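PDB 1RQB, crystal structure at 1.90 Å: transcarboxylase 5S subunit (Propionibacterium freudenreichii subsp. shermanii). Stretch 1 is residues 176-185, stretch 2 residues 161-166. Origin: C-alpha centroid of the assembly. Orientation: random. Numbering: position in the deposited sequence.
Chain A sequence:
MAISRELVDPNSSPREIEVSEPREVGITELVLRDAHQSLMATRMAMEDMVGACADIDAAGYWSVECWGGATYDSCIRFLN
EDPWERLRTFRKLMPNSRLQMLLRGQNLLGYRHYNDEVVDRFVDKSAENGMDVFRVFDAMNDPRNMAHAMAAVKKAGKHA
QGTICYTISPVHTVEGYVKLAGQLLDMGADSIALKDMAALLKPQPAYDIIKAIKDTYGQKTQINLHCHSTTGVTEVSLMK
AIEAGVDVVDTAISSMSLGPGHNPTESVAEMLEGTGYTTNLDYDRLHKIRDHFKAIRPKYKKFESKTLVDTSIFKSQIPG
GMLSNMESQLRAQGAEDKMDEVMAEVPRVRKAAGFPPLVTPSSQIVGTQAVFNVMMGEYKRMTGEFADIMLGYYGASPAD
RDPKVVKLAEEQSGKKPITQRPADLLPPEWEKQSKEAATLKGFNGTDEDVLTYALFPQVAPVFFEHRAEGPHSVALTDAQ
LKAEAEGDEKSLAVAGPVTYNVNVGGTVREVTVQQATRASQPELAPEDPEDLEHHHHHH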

# COMPACT_ATOMS: atom_id res chain seq x y z
N GLY A 176 -12.52 -25.90 9.83
CA GLY A 176 -12.71 -25.34 11.16
C GLY A 176 -13.48 -24.03 11.10
O GLY A 176 -14.32 -23.76 11.96
N TYR A 177 -13.19 -23.20 10.10
CA TYR A 177 -13.88 -21.91 9.96
C TYR A 177 -15.34 -22.13 9.53
O TYR A 177 -16.24 -21.44 10.01
CB TYR A 177 -13.14 -21.02 8.95
CG TYR A 177 -11.80 -20.54 9.48
CD1 TYR A 177 -10.62 -20.75 8.76
CD2 TYR A 177 -11.71 -19.90 10.72
CE1 TYR A 177 -9.38 -20.32 9.26
CE2 TYR A 177 -10.48 -19.46 11.22
CZ TYR A 177 -9.33 -19.68 10.49
OH TYR A 177 -8.13 -19.22 10.98
N VAL A 178 -15.57 -23.10 8.65
CA VAL A 178 -16.93 -23.40 8.19
C VAL A 178 -17.78 -23.85 9.39
O VAL A 178 -18.96 -23.52 9.49
CB VAL A 178 -16.92 -24.52 7.11
CG1 VAL A 178 -18.33 -24.99 6.80
CG2 VAL A 178 -16.27 -23.99 5.84
N LYS A 179 -17.16 -24.61 10.29
CA LYS A 179 -17.84 -25.09 11.50
C LYS A 179 -18.22 -23.90 12.38
O LYS A 179 -19.34 -23.82 12.89
CB LYS A 179 -16.93 -26.05 12.29
CG LYS A 179 -17.47 -26.42 13.68
CD LYS A 179 -16.46 -27.28 14.44
CE LYS A 179 -16.88 -27.49 15.88
NZ LYS A 179 -18.24 -28.09 16.02
N LEU A 180 -17.27 -22.98 12.57
CA LEU A 180 -17.51 -21.80 13.41
C LEU A 180 -18.63 -20.95 12.82
O LEU A 180 -19.50 -20.46 13.54
CB LEU A 180 -16.23 -20.95 13.52
CG LEU A 180 -15.55 -20.89 14.89
CD1 LEU A 180 -14.40 -19.90 14.82
CD2 LEU A 180 -16.57 -20.45 15.95
N ALA A 181 -18.61 -20.76 11.50
CA ALA A 181 -19.67 -19.98 10.85
C ALA A 181 -21.03 -20.59 11.18
O ALA A 181 -22.00 -19.88 11.44
CB ALA A 181 -19.45 -19.96 9.34
N GLY A 182 -21.10 -21.92 11.16
CA GLY A 182 -22.36 -22.60 11.45
C GLY A 182 -22.84 -22.36 12.87
O GLY A 182 -24.03 -22.17 13.11
N GLN A 183 -21.90 -22.36 13.81
CA GLN A 183 -22.25 -22.12 15.22
C GLN A 183 -22.75 -20.68 15.38
O GLN A 183 -23.66 -20.42 16.17
CB GLN A 183 -21.04 -22.36 16.12
CG GLN A 183 -20.56 -23.80 16.11
CD GLN A 183 -19.26 -23.98 16.84
OE1 GLN A 183 -18.23 -23.44 16.44
NE2 GLN A 183 -19.29 -24.76 17.91
N LEU A 184 -22.17 -19.75 14.64
CA LEU A 184 -22.60 -18.35 14.75
C LEU A 184 -24.01 -18.19 14.16
O LEU A 184 -24.85 -17.50 14.72
CB LEU A 184 -21.61 -17.43 14.03
CG LEU A 184 -20.24 -17.39 14.71
CD1 LEU A 184 -19.26 -16.60 13.85
CD2 LEU A 184 -20.38 -16.77 16.09
N LEU A 185 -24.25 -18.81 13.01
CA LEU A 185 -25.58 -18.72 12.39
C LEU A 185 -26.62 -19.36 13.32
O LEU A 185 -27.77 -18.91 13.38
CB LEU A 185 -25.61 -19.44 11.05
CG LEU A 185 -24.79 -18.83 9.92
CD1 LEU A 185 -24.68 -19.85 8.79
CD2 LEU A 185 -25.44 -17.53 9.44
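Stretch 2 (161-166) QGTICY

Stretch 1 is regular helix throughout, a segment of a longer one. From Leu 180 on, each amide donates to the carbonyl four residues back within the stretch, for example Ala 181 N to Tyr 177 O at 2.9 Å and Leu 184 N to Leu 180 O at 3.0 Å. Stretch 2 is extended along its whole length. Gln 161 to Thr 163 are the end of a strand that begins earlier in the chain, and Ile 164 to Tyr 166 carry on as loop with phi and psi still in the extended region. No hydrogen bond joins the two, so the contact is one of packing, burying 375 Å² with both sides summed.

The direction is set by the register. Leu 184 CA lies 5.7 Å from Gly 162 CA, and Leu 180 CA lies 7.2 Å from Ile 164 CA; farther back along the helix, Tyr 177 reaches Tyr 166. As stretch 2 advances, its partners step backward through stretch 1, so the two stretches run in opposite senses. The rule on the helix is the familiar spacing of three and four: Tyr 177, Leu 180 and Leu 184 all point toward stretch 2, with Ala 181 sideways beside them. On the extended side the rule is alternation. Ile 164 points toward the helix, while Thr 163 and Cys 165 point away.

The aliphatic packing centres on Ile 164, which has more area covered by the other stretch than any other residue here. Four helix residues touch it. Leu 184 CD1 comes to 3.7 Å from Ile 164 CG1, and Leu 180 CD1 sits 4.1 Å from Ile 164 CG2. Ala 181 meets the end of the side chain, its CB 4.1 Å from Ile 164 CD1, and that same methyl is 3.8 Å from the backbone atom Ala 181 N. The isoleucine thus reaches the helix backbone beside Ala 181. Tyr 177 completes the set, with its CD2 at 3.5 Å from Ile 164 CG2.

The aromatic pair lies at the other end from Gly 162. Tyr 166 leaves its backbone sideways, but the end of its side chain comes nearer, and chi1 near 180° (t) carries the ring to Tyr 177. The ring centroids are 5.4 Å apart and the planes are inclined at 35°, an oblique arrangement. Tyr 177 CE1 approaches Tyr 166 CE1 to 3.6 Å, and Tyr 177 OH lies 3.5 Å from Tyr 166 CD1. That hydroxyl is hydrogen-bonded to a residue just outside the stretches, so its polar end is satisfied although the residue is buried.

Side chain against backbone is the third kind of contact, and Leu 184 makes it at the start of stretch 2. Leu 184 CD1 rests 3.8 Å from Gly 162 C and 3.9 Å from Thr 163 O. Gly 162 has no side chain, and a CB there would point toward the helix, only 3.2 Å from Leu 184 CD2. The glycine thus leaves room for the leucine where the two backbones draw closest.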

# COMPACT_ATOMS: atom_id res chain seq x y z
N GLN A 161 -23.77 -9.26 13.91
CA GLN A 161 -22.75 -9.82 13.01
C GLN A 161 -21.76 -10.64 13.84
O GLN A 161 -20.96 -10.08 14.59
CB GLN A 161 -22.05 -8.67 12.27
CG GLN A 161 -21.05 -9.13 11.24
CD GLN A 161 -20.64 -7.99 10.31
OE1 GLN A 161 -19.63 -7.33 10.53
NE2 GLN A 161 -21.43 -7.76 9.28
N GLY A 162 -21.85 -11.96 13.71
CA GLY A 162 -20.97 -12.86 14.45
C GLY A 162 -19.61 -12.82 13.78
O GLY A 162 -19.53 -12.86 12.56
N THR A 163 -18.55 -12.82 14.57
CA THR A 163 -17.20 -12.67 14.00
C THR A 163 -16.32 -13.90 14.21
O THR A 163 -16.32 -14.54 15.26
CB THR A 163 -16.47 -11.50 14.65
OG1 THR A 163 -17.24 -10.31 14.50
CG2 THR A 163 -15.10 -11.31 14.02
N ILE A 164 -15.53 -14.17 13.18
CA ILE A 164 -14.51 -15.23 13.21
C ILE A 164 -13.15 -14.54 13.05
O ILE A 164 -12.92 -13.86 12.05
CB ILE A 164 -14.67 -16.20 12.03
CG1 ILE A 164 -15.97 -16.99 12.15
CG2 ILE A 164 -13.47 -17.15 11.99
CD1 ILE A 164 -16.33 -17.74 10.88
N CYS A 165 -12.29 -14.65 14.05
CA CYS A 165 -10.95 -14.05 13.94
C CYS A 165 -10.08 -15.04 13.17
O CYS A 165 -9.90 -16.19 13.57
CB CYS A 165 -10.34 -13.79 15.31
SG CYS A 165 -11.15 -12.45 16.20
N TYR A 166 -9.56 -14.57 12.04
CA TYR A 166 -8.73 -15.42 11.18
C TYR A 166 -7.30 -15.47 11.71
O TYR A 166 -6.73 -14.46 12.13
CB TYR A 166 -8.68 -14.86 9.75
CG TYR A 166 -7.84 -15.72 8.84
CD1 TYR A 166 -8.33 -16.94 8.36
CD2 TYR A 166 -6.54 -15.34 8.48
CE1 TYR A 166 -7.54 -17.76 7.55
CE2 TYR A 166 -5.74 -16.16 7.67
CZ TYR A 166 -6.25 -17.37 7.21
OH TYR A 166 -5.48 -18.17 6.41